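RNA-binding protein (Porphyromonas gingivalis W83, PDB 7JLY) probably binds RNA through a single RNA recognition motif, a small domain in which two helices pack on one face of an antiparallel sheet. Local coordinates at residues R33-R38 with R44-V49; Q24-V29 with I61-D66; Y12-E17 with E68-K73. One frame throughout, in Å; residues are numbered along the deposited sequence.

Contact 1 (R33-R38 with R44-V49); sequences RVITDR and RGFGFV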
loop_
_atom_site.group_PDB
_atom_site.type_symbol
_atom_site.label_atom_id
_atom_site.label_comp_id
_atom_site.label_asym_id
_atom_site.label_seq_id
_atom_site.Cartn_x
_atom_site.Cartn_y
_atom_site.Cartn_z
ATOM N N ARG A 33 1.831 -5.395 3.735
ATOM C CA ARG A 33 2.927 -5.316 4.694
ATOM C C ARG A 33 3.233 -3.856 4.981
ATOM O O ARG A 33 3.383 -3.073 4.050
ATOM C CB ARG A 33 4.187 -6.005 4.153
ATOM C CG ARG A 33 3.992 -7.431 3.673
ATOM C CD ARG A 33 5.309 -8.048 3.214
ATOM N NE ARG A 33 5.731 -7.588 1.891
ATOM C CZ ARG A 33 6.951 -7.134 1.605
ATOM N NH1 ARG A 33 7.883 -7.064 2.551
ATOM N NH2 ARG A 33 7.243 -6.744 0.368
ATOM N N VAL A 34 3.304 -3.487 6.258
ATOM C CA VAL A 34 3.852 -2.188 6.634
ATOM C C VAL A 34 5.271 -2.418 7.102
ATOM O O VAL A 34 5.515 -3.294 7.934
ATOM C CB VAL A 34 3.045 -1.500 7.746
ATOM C CG1 VAL A 34 3.810 -0.282 8.273
ATOM C CG2 VAL A 34 1.649 -1.089 7.241
ATOM N N ILE A 35 6.219 -1.676 6.543
ATOM C CA ILE A 35 7.623 -1.849 6.914
ATOM C C ILE A 35 7.861 -1.134 8.230
ATOM O O ILE A 35 7.432 0.007 8.400
ATOM C CB ILE A 35 8.583 -1.294 5.848
ATOM C CG1 ILE A 35 8.294 -1.920 4.481
ATOM C CG2 ILE A 35 10.039 -1.522 6.266
ATOM C CD1 ILE A 35 8.309 -3.440 4.491
ATOM N N THR A 36 8.537 -1.807 9.157
ATOM C CA THR A 36 8.723 -1.266 10.493
ATOM C C THR A 36 10.190 -1.164 10.861
ATOM O O THR A 36 11.039 -1.827 10.251
ATOM C CB THR A 36 8.041 -2.138 11.543
ATOM O OG1 THR A 36 8.577 -3.466 11.453
ATOM C CG2 THR A 36 6.529 -2.176 11.328
ATOM N N ASP A 37 10.482 -0.339 11.867
ATOM C CA ASP A 37 11.833 -0.217 12.419
ATOM C C ASP A 37 12.219 -1.525 13.080
ATOM O O ASP A 37 11.400 -2.131 13.770
ATOM C CB ASP A 37 11.906 0.940 13.424
ATOM C CG ASP A 37 13.302 1.121 14.017
ATOM O OD1 ASP A 37 14.144 1.797 13.387
ATOM O OD2 ASP A 37 13.558 0.592 15.112
ATOM N N ARG A 38 13.445 -1.987 12.861
ATOM C CA ARG A 38 13.832 -3.299 13.378
ATOM C C ARG A 38 13.779 -3.357 14.913
ATOM O O ARG A 38 13.395 -4.371 15.490
ATOM C CB ARG A 38 15.233 -3.683 12.892
ATOM N N ARG A 44 7.422 2.636 9.598
ATOM C CA ARG A 44 8.315 3.606 8.978
ATOM C C ARG A 44 7.579 4.462 7.948
ATOM O O ARG A 44 8.195 5.272 7.243
ATOM C CB ARG A 44 9.508 2.908 8.322
ATOM C CG ARG A 44 10.481 2.305 9.322
ATOM C CD ARG A 44 11.604 1.585 8.593
ATOM N NE ARG A 44 12.235 2.457 7.611
ATOM C CZ ARG A 44 12.978 2.036 6.588
ATOM N NH1 ARG A 44 13.206 0.737 6.403
ATOM N NH2 ARG A 44 13.497 2.916 5.751
ATOM N N GLY A 45 6.261 4.278 7.865
ATOM C CA GLY A 45 5.423 5.159 7.066
ATOM C C GLY A 45 5.193 4.685 5.641
ATOM O O GLY A 45 4.636 5.411 4.819
ATOM N N PHE A 46 5.632 3.469 5.340
ATOM C CA PHE A 46 5.424 2.926 4.011
ATOM C C PHE A 46 5.279 1.410 4.033
ATOM O O PHE A 46 5.579 0.748 5.027
ATOM C CB PHE A 46 6.561 3.338 3.076
ATOM C CG PHE A 46 7.845 2.560 3.264
ATOM C CD1 PHE A 46 8.688 2.831 4.321
ATOM C CD2 PHE A 46 8.229 1.601 2.337
ATOM C CE1 PHE A 46 9.889 2.132 4.478
ATOM C CE2 PHE A 46 9.423 0.893 2.484
ATOM C CZ PHE A 46 10.258 1.169 3.556
ATOM N N GLY A 47 4.793 0.863 2.931
ATOM C CA GLY A 47 4.597 -0.565 2.858
ATOM C C GLY A 47 4.275 -1.005 1.452
ATOM O O GLY A 47 4.351 -0.214 0.506
ATOM N N PHE A 48 3.911 -2.278 1.326
ATOM C CA PHE A 48 3.612 -2.867 0.031
ATOM C C PHE A 48 2.317 -3.655 0.049
ATOM O O PHE A 48 2.061 -4.425 0.972
ATOM C CB PHE A 48 4.757 -3.782 -0.418
ATOM C CG PHE A 48 6.069 -3.073 -0.567
ATOM C CD1 PHE A 48 6.394 -2.434 -1.752
ATOM C CD2 PHE A 48 6.974 -3.042 0.481
ATOM C CE1 PHE A 48 7.606 -1.772 -1.894
ATOM C CE2 PHE A 48 8.190 -2.380 0.346
ATOM C CZ PHE A 48 8.505 -1.747 -0.845
ATOM N N VAL A 49 1.510 -3.466 -0.990
ATOM C CA VAL A 49 0.314 -4.275 -1.180
ATOM C C VAL A 49 0.408 -5.024 -2.511
ATOM O O VAL A 49 0.708 -4.423 -3.537
ATOM C CB VAL A 49 -0.974 -3.424 -1.177
ATOM C CG1 VAL A 49 -2.170 -4.321 -1.418
ATOM C CG2 VAL A 49 -1.124 -2.652 0.152
HETATM O O HOH W 1 2.896 -7.140 0.497
HETATM O O HOH W 2 13.126 -1.415 8.458
#
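Two donors grip the carbonyl O of Phe48. Arg33 N reaches this O at 2.9 Å, and a water donates to the same Phe48 O at 2.9 Å while accepting from Arg33 NE at 3.2 Å, so the arginine's backbone serves it directly and its side chain through the water. Phe48 N returns a bond to Arg33 O, making Arg33 and Phe48 an antiparallel hydrogen-bonded pair. Further along, Ile35 N bonds to Phe46 O, and Arg44 N closes on Ile35 O at 2.9 Å. Between the Arg33-Phe48 pair and the Ile35-Phe46 bond, Gly47 faces Val34 in a non-hydrogen-bonded pair; having no side chain, Gly47 can bring its CA to 3.0 Å from Arg33 O in a CA-H...O contact.

On the face bearing the two phenylalanines, the arginine chain bends at chi3 and carries Arg33 NH2 to 3.7 Å from Phe48 CD2, its guanidinium only 11° from the ring plane. Ile35 lies under the Phe46 ring: its CG1 sits 4.0 Å from the ring centroid, 27° off the normal, a CH-pi contact over the face. Phe46 gets there because its CG stands between the backbone N and carbonyl carbon (chi1 77°), which lays the ring back across Ile35. Its rim atom Phe46 CE1 in turn stands 3.7 Å above the centre of the Arg44 guanidinium plane. A second water links Arg44 NH1 to Thr36 O.

Tyr6 of the adjacent strand 3-8 meets both phenylalanine rings, and on the reverse face Val34 packs on Leu19 of helix 16-23. Arg44 to Val49 form the start of RNP1, which runs into the third strand, 46-51, of an RNA recognition motif; Phe46 and Phe48 here are consistent with the aromatic platform on which such domains commonly stack RNA bases.

Contact 2 (Q24-V29 with I61-D66); sequences QQYGAV and IEELFD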
loop_
_atom_site.group_PDB
_atom_site.type_symbol
_atom_site.label_atom_id
_atom_site.label_comp_id
_atom_site.label_asym_id
_atom_site.label_seq_id
_atom_site.Cartn_x
_atom_site.Cartn_y
_atom_site.Cartn_z
ATOM N N GLN A 24 -8.375 -3.238 -1.382
ATOM C CA GLN A 24 -9.248 -4.356 -1.752
ATOM C C GLN A 24 -10.550 -3.851 -2.389
ATOM O O GLN A 24 -11.310 -4.628 -2.971
ATOM C CB GLN A 24 -9.554 -5.246 -0.541
ATOM C CG GLN A 24 -10.607 -4.693 0.388
ATOM C CD GLN A 24 -10.834 -5.577 1.610
ATOM O OE1 GLN A 24 -10.282 -6.672 1.710
ATOM N NE2 GLN A 24 -11.653 -5.096 2.539
ATOM N N GLN A 25 -10.796 -2.548 -2.285
ATOM C CA GLN A 25 -11.923 -1.924 -2.968
ATOM C C GLN A 25 -11.842 -2.057 -4.488
ATOM O O GLN A 25 -12.872 -1.996 -5.156
ATOM C CB GLN A 25 -12.011 -0.437 -2.610
ATOM C CG GLN A 25 -12.323 -0.141 -1.133
ATOM C CD GLN A 25 -12.322 1.354 -0.841
ATOM O OE1 GLN A 25 -13.341 1.921 -0.455
ATOM N NE2 GLN A 25 -11.178 1.998 -1.039
ATOM N N TYR A 26 -10.627 -2.231 -5.020
ATOM C CA TYR A 26 -10.390 -2.227 -6.468
ATOM C C TYR A 26 -10.178 -3.613 -7.054
ATOM O O TYR A 26 -10.188 -3.757 -8.262
ATOM C CB TYR A 26 -9.180 -1.331 -6.800
ATOM C CG TYR A 26 -9.407 0.043 -6.224
ATOM C CD1 TYR A 26 -10.273 0.940 -6.849
ATOM C CD2 TYR A 26 -8.831 0.411 -5.021
ATOM C CE1 TYR A 26 -10.517 2.181 -6.302
ATOM C CE2 TYR A 26 -9.072 1.654 -4.462
ATOM C CZ TYR A 26 -9.916 2.532 -5.108
ATOM O OH TYR A 26 -10.163 3.769 -4.540
ATOM N N GLY A 27 -9.997 -4.624 -6.201
ATOM C CA GLY A 27 -9.723 -5.978 -6.661
ATOM C C GLY A 27 -9.125 -6.823 -5.558
ATOM O O GLY A 27 -8.925 -6.328 -4.449
ATOM N N ALA A 28 -8.839 -8.094 -5.852
ATOM C CA ALA A 28 -8.306 -9.005 -4.829
ATOM C C ALA A 28 -6.917 -8.590 -4.361
ATOM O O ALA A 28 -6.058 -8.289 -5.174
ATOM C CB ALA A 28 -8.258 -10.443 -5.354
ATOM N N VAL A 29 -6.710 -8.601 -3.049
ATOM C CA VAL A 29 -5.415 -8.319 -2.438
ATOM C C VAL A 29 -4.875 -9.607 -1.846
ATOM O O VAL A 29 -5.614 -10.323 -1.164
ATOM C CB VAL A 29 -5.542 -7.255 -1.325
ATOM C CG1 VAL A 29 -4.264 -7.172 -0.500
ATOM C CG2 VAL A 29 -5.930 -5.890 -1.913
ATOM N N ILE A 61 -4.080 2.555 -8.504
ATOM C CA ILE A 61 -3.073 3.607 -8.509
ATOM C C ILE A 61 -3.616 4.883 -9.166
ATOM O O ILE A 61 -3.397 5.990 -8.676
ATOM C CB ILE A 61 -1.792 3.124 -9.229
ATOM C CG1 ILE A 61 -1.067 2.098 -8.357
ATOM C CG2 ILE A 61 -0.877 4.311 -9.583
ATOM C CD1 ILE A 61 -0.139 1.180 -9.127
ATOM N N GLU A 62 -4.354 4.722 -10.255
ATOM C CA GLU A 62 -4.874 5.866 -11.002
ATOM C C GLU A 62 -5.916 6.632 -10.182
ATOM O O GLU A 62 -5.960 7.866 -10.198
ATOM C CB GLU A 62 -5.484 5.398 -12.328
ATOM C CG GLU A 62 -6.171 6.491 -13.149
ATOM C CD GLU A 62 -5.186 7.407 -13.855
ATOM O OE1 GLU A 62 -3.970 7.091 -13.869
ATOM O OE2 GLU A 62 -5.627 8.450 -14.392
ATOM N N GLU A 63 -6.750 5.898 -9.460
ATOM C CA GLU A 63 -7.768 6.541 -8.636
ATOM C C GLU A 63 -7.140 7.192 -7.409
ATOM O O GLU A 63 -7.455 8.336 -7.056
ATOM C CB GLU A 63 -8.845 5.530 -8.204
ATOM C CG GLU A 63 -9.795 6.102 -7.146
ATOM C CD GLU A 63 -11.115 5.371 -7.070
ATOM O OE1 GLU A 63 -11.541 4.801 -8.106
ATOM O OE2 GLU A 63 -11.723 5.377 -5.979
ATOM N N LEU A 64 -6.239 6.467 -6.760
ATOM C CA LEU A 64 -5.730 6.913 -5.466
ATOM C C LEU A 64 -4.671 7.997 -5.573
ATOM O O LEU A 64 -4.399 8.681 -4.581
ATOM C CB LEU A 64 -5.178 5.731 -4.673
ATOM C CG LEU A 64 -6.222 4.730 -4.169
ATOM C CD1 LEU A 64 -5.528 3.538 -3.544
ATOM C CD2 LEU A 64 -7.161 5.376 -3.150
ATOM N N PHE A 65 -4.086 8.153 -6.764
ATOM C CA PHE A 65 -3.014 9.128 -6.984
ATOM C C PHE A 65 -3.348 10.517 -6.431
ATOM O O PHE A 65 -4.389 11.098 -6.763
ATOM C CB PHE A 65 -2.677 9.245 -8.477
ATOM C CG PHE A 65 -1.638 10.300 -8.775
ATOM C CD1 PHE A 65 -0.295 10.060 -8.524
ATOM C CD2 PHE A 65 -2.009 11.532 -9.289
ATOM C CE1 PHE A 65 0.662 11.031 -8.782
ATOM C CE2 PHE A 65 -1.053 12.508 -9.552
ATOM C CZ PHE A 65 0.281 12.252 -9.295
ATOM N N ASP A 66 -2.468 11.005 -5.554
ATOM C CA ASP A 66 -2.520 12.371 -5.024
ATOM C C ASP A 66 -3.635 12.589 -3.994
ATOM O O ASP A 66 -3.810 13.700 -3.507
ATOM C CB ASP A 66 -2.683 13.378 -6.168
ATOM C CG ASP A 66 -1.860 14.628 -5.966
ATOM O OD1 ASP A 66 -0.636 14.502 -5.719
ATOM O OD2 ASP A 66 -2.441 15.735 -6.059
#
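Tyr26 and Glu63 supply the polar part: Tyr26 OH donates to Glu63 OE2 over 2.7 Å. The phenol comes from above the carboxylate, 68° out of its plane, and not along an in-plane direction. Seen from the tyrosine, the same oxygen lies at the ring's edge and in its plane; ring and carboxylate planes are turned 85° against each other. That crossing also brings the carboxylate carbon close to the rim, with Tyr26 CE1 3.3 Å from Glu63 CD. The glutamate gets across by an extended chain, its CG placed opposite the backbone N (chi1 170°).

The apolar part belongs to Leu64, whose two methyls both come in obliquely from one side of the phenol, opposite the side that Gln25 CB covers: Leu64 CD2 is 3.7 Å from Tyr26 OH, and CD1 lies 4.1 Å from Tyr26 CE2. Gln25 CB, from Tyr26's own segment, is offset toward the rim of the ring.

Tyr26 thus bridges from the loop after helix 16-23 to the last turn of helix 54-64. Its ring also rests on Met51 of strand 46-51, while Leu64 turns to Leu22 and Leu23, packing one helix of the RNA recognition motif against the other.

Contact 3 (Y12-E17 with E68-K73); sequences YRVREE and EFQGRK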
loop_
_atom_site.group_PDB
_atom_site.type_symbol
_atom_site.label_atom_id
_atom_site.label_comp_id
_atom_site.label_asym_id
_atom_site.label_seq_id
_atom_site.Cartn_x
_atom_site.Cartn_y
_atom_site.Cartn_z
ATOM N N TYR A 12 1.580 7.455 10.535
ATOM C CA TYR A 12 2.217 6.330 11.225
ATOM C C TYR A 12 1.205 5.413 11.913
ATOM O O TYR A 12 1.549 4.306 12.330
ATOM C CB TYR A 12 3.247 6.836 12.235
ATOM C CG TYR A 12 4.463 7.463 11.596
ATOM C CD1 TYR A 12 5.279 6.730 10.733
ATOM C CD2 TYR A 12 4.803 8.777 11.855
ATOM C CE1 TYR A 12 6.390 7.296 10.150
ATOM C CE2 TYR A 12 5.912 9.349 11.279
ATOM C CZ TYR A 12 6.707 8.609 10.429
ATOM O OH TYR A 12 7.823 9.188 9.849
ATOM N N ARG A 13 -0.044 5.865 12.018
ATOM C CA ARG A 13 -1.117 5.037 12.555
ATOM C C ARG A 13 -1.681 4.065 11.514
ATOM O O ARG A 13 -2.462 3.176 11.855
ATOM C CB ARG A 13 -2.258 5.908 13.091
ATOM C CG ARG A 13 -1.883 6.755 14.296
ATOM C CD ARG A 13 -3.083 7.574 14.791
ATOM N NE ARG A 13 -4.061 6.756 15.505
ATOM C CZ ARG A 13 -5.180 6.278 14.969
ATOM N NH1 ARG A 13 -5.476 6.526 13.701
ATOM N NH2 ARG A 13 -6.004 5.542 15.701
ATOM N N VAL A 14 -1.309 4.231 10.250
ATOM C CA VAL A 14 -1.842 3.331 9.217
ATOM C C VAL A 14 -1.336 1.894 9.403
ATOM O O VAL A 14 -0.130 1.644 9.441
ATOM C CB VAL A 14 -1.487 3.817 7.805
ATOM C CG1 VAL A 14 -1.790 2.735 6.786
ATOM C CG2 VAL A 14 -2.276 5.076 7.477
ATOM N N ARG A 15 -2.281 0.960 9.542
ATOM C CA ARG A 15 -1.979 -0.460 9.752
ATOM C C ARG A 15 -2.070 -1.250 8.459
ATOM O O ARG A 15 -2.613 -0.770 7.474
ATOM C CB ARG A 15 -2.956 -1.067 10.754
ATOM C CG ARG A 15 -2.931 -0.397 12.109
ATOM C CD ARG A 15 -4.199 -0.710 12.887
ATOM N NE ARG A 15 -5.404 -0.242 12.204
ATOM C CZ ARG A 15 -6.631 -0.411 12.682
ATOM N NH1 ARG A 15 -6.799 -1.044 13.836
ATOM N NH2 ARG A 15 -7.687 0.041 12.016
ATOM N N GLU A 16 -1.563 -2.480 8.477
ATOM C CA GLU A 16 -1.741 -3.364 7.329
ATOM C C GLU A 16 -3.218 -3.547 6.977
ATOM O O GLU A 16 -3.577 -3.600 5.795
ATOM C CB GLU A 16 -1.072 -4.713 7.594
ATOM C CG GLU A 16 0.455 -4.590 7.524
ATOM C CD GLU A 16 1.175 -5.845 7.952
ATOM O OE1 GLU A 16 0.491 -6.859 8.192
ATOM O OE2 GLU A 16 2.421 -5.807 8.046
ATOM N N GLU A 17 -4.093 -3.629 7.979
ATOM C CA GLU A 17 -5.498 -3.864 7.656
ATOM C C GLU A 17 -6.113 -2.633 6.996
ATOM O O GLU A 17 -7.022 -2.750 6.190
ATOM C CB GLU A 17 -6.299 -4.279 8.892
ATOM C CG GLU A 17 -6.675 -3.153 9.814
ATOM C CD GLU A 17 -7.832 -3.532 10.716
ATOM O OE1 GLU A 17 -8.985 -3.192 10.378
ATOM O OE2 GLU A 17 -7.584 -4.180 11.755
ATOM N N GLU A 68 -5.428 12.383 -0.309
ATOM C CA GLU A 68 -5.017 12.295 1.077
ATOM C C GLU A 68 -5.700 11.113 1.738
ATOM O O GLU A 68 -6.851 10.800 1.434
ATOM C CB GLU A 68 -5.349 13.594 1.815
ATOM C CG GLU A 68 -4.474 14.743 1.382
ATOM C CD GLU A 68 -4.956 16.079 1.892
ATOM O OE1 GLU A 68 -6.036 16.136 2.518
ATOM O OE2 GLU A 68 -4.247 17.073 1.654
ATOM N N PHE A 69 -4.971 10.459 2.637
ATOM C CA PHE A 69 -5.443 9.302 3.376
ATOM C C PHE A 69 -4.978 9.490 4.824
ATOM O O PHE A 69 -3.781 9.666 5.067
ATOM C CB PHE A 69 -4.885 8.012 2.749
ATOM C CG PHE A 69 -5.304 6.746 3.445
ATOM C CD1 PHE A 69 -6.633 6.347 3.457
ATOM C CD2 PHE A 69 -4.357 5.926 4.042
ATOM C CE1 PHE A 69 -7.018 5.169 4.076
ATOM C CE2 PHE A 69 -4.737 4.744 4.671
ATOM C CZ PHE A 69 -6.066 4.368 4.691
ATOM N N GLN A 70 -5.917 9.478 5.769
ATOM C CA GLN A 70 -5.615 9.745 7.179
ATOM C C GLN A 70 -4.679 10.958 7.321
ATOM O O GLN A 70 -3.668 10.914 8.035
ATOM C CB GLN A 70 -5.024 8.487 7.846
ATOM C CG GLN A 70 -6.018 7.304 7.858
ATOM C CD GLN A 70 -5.575 6.132 8.730
ATOM O OE1 GLN A 70 -4.779 6.289 9.659
ATOM N NE2 GLN A 70 -6.099 4.945 8.431
ATOM N N GLY A 71 -5.020 12.026 6.603
ATOM C CA GLY A 71 -4.354 13.310 6.750
ATOM C C GLY A 71 -3.069 13.518 5.971
ATOM O O GLY A 71 -2.454 14.580 6.076
ATOM N N ARG A 72 -2.651 12.535 5.177
ATOM C CA ARG A 72 -1.414 12.715 4.408
ATOM C C ARG A 72 -1.571 12.298 2.944
ATOM O O ARG A 72 -2.231 11.312 2.636
ATOM C CB ARG A 72 -0.253 11.937 5.034
ATOM C CG ARG A 72 0.103 12.362 6.455
ATOM C CD ARG A 72 1.475 11.854 6.875
ATOM N NE ARG A 72 2.536 12.400 6.030
ATOM C CZ ARG A 72 3.117 13.582 6.222
ATOM N NH1 ARG A 72 2.759 14.344 7.251
ATOM N NH2 ARG A 72 4.063 14.000 5.388
ATOM N N LYS A 73 -0.948 13.055 2.053
ATOM C CA LYS A 73 -1.021 12.756 0.630
ATOM C C LYS A 73 -0.347 11.417 0.314
ATOM O O LYS A 73 0.840 11.228 0.585
ATOM C CB LYS A 73 -0.372 13.884 -0.181
ATOM C CG LYS A 73 -0.446 13.666 -1.685
ATOM C CD LYS A 73 -0.198 14.959 -2.453
ATOM C CE LYS A 73 1.229 15.439 -2.284
ATOM N NZ LYS A 73 1.455 16.676 -3.100
#
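Arg13 and Val14 meet Phe69 and Gln70 where two connections of the RNA recognition motif come together: the loop from the first strand into helix 16-23, and the short hairpin formed by strand 68-69 and the start of strand 72-78. The hairpin turns through a type I' turn from Phe69 to Arg72, one of the favoured turns for a two-residue hairpin loop, closed by reciprocal backbone bonds between Phe69 and Arg72.

Asn11, two residues before Arg13, holds the hairpin by its backbone, ND2 donating to Gln70 O. Going along the loop, Arg13 comes first. Its chain bends at chi3 and brings NH1 to 4.1 Å from Gln70 OE1; this is proximity and no more, with guanidinium and amide planes 46° apart.

Val14 carries the contact. Its CG2 methyl sits in the corner formed by two side chains of the turn: Gln70 OE1 is 3.5 Å from Val14 CG2, and Phe69 CE2 approaches the same methyl at 3.7 Å. The other branch, Val14 CG1, touches that ring carbon more loosely. The methyl faces the hairpin because CG2 lies opposite the carbonyl carbon, leaving CG1 opposite the backbone N (chi1 168°). Leu19 of helix 16-23 backs Val14, and Leu22 of that helix meets Phe69.

Arg15 occupies the N-cap position. Its guanidinium has Glu17 CD over one face, a long ion pair in which no N-H points at the acid; Arg15 NE has a firmer partner in Asp18. Glu16 OE2, at the start of the helix, accepts from Val34 N on strand 29-36.

Within the turn, the extended Gln70 chain passes over the Phe69 ring, its CG standing 4.2 Å above the centre.

From the N terminus, the chain leaves the first strand and enters residues 12-17, a loop that runs into helix 16-23; contact 3 joins it to the hairpin at 68-73, closing the widest of the three loops. The helix leads on to residues 24-29, which contact 2 ties to the end of helix 54-64. Innermost is contact 1, between neighbouring strands. The three therefore nest without crossing. They also touch: Val49 CG1 of contact 1 packs on Val29 CG1 of contact 2 at 3.7 Å, Tyr12 of contact 3 lies against Arg44 and Gly45, and Asp66 of contact 2 packs on Lys73 of contact 3. Together they join the edge pair of strands, the two helices and the final hairpin.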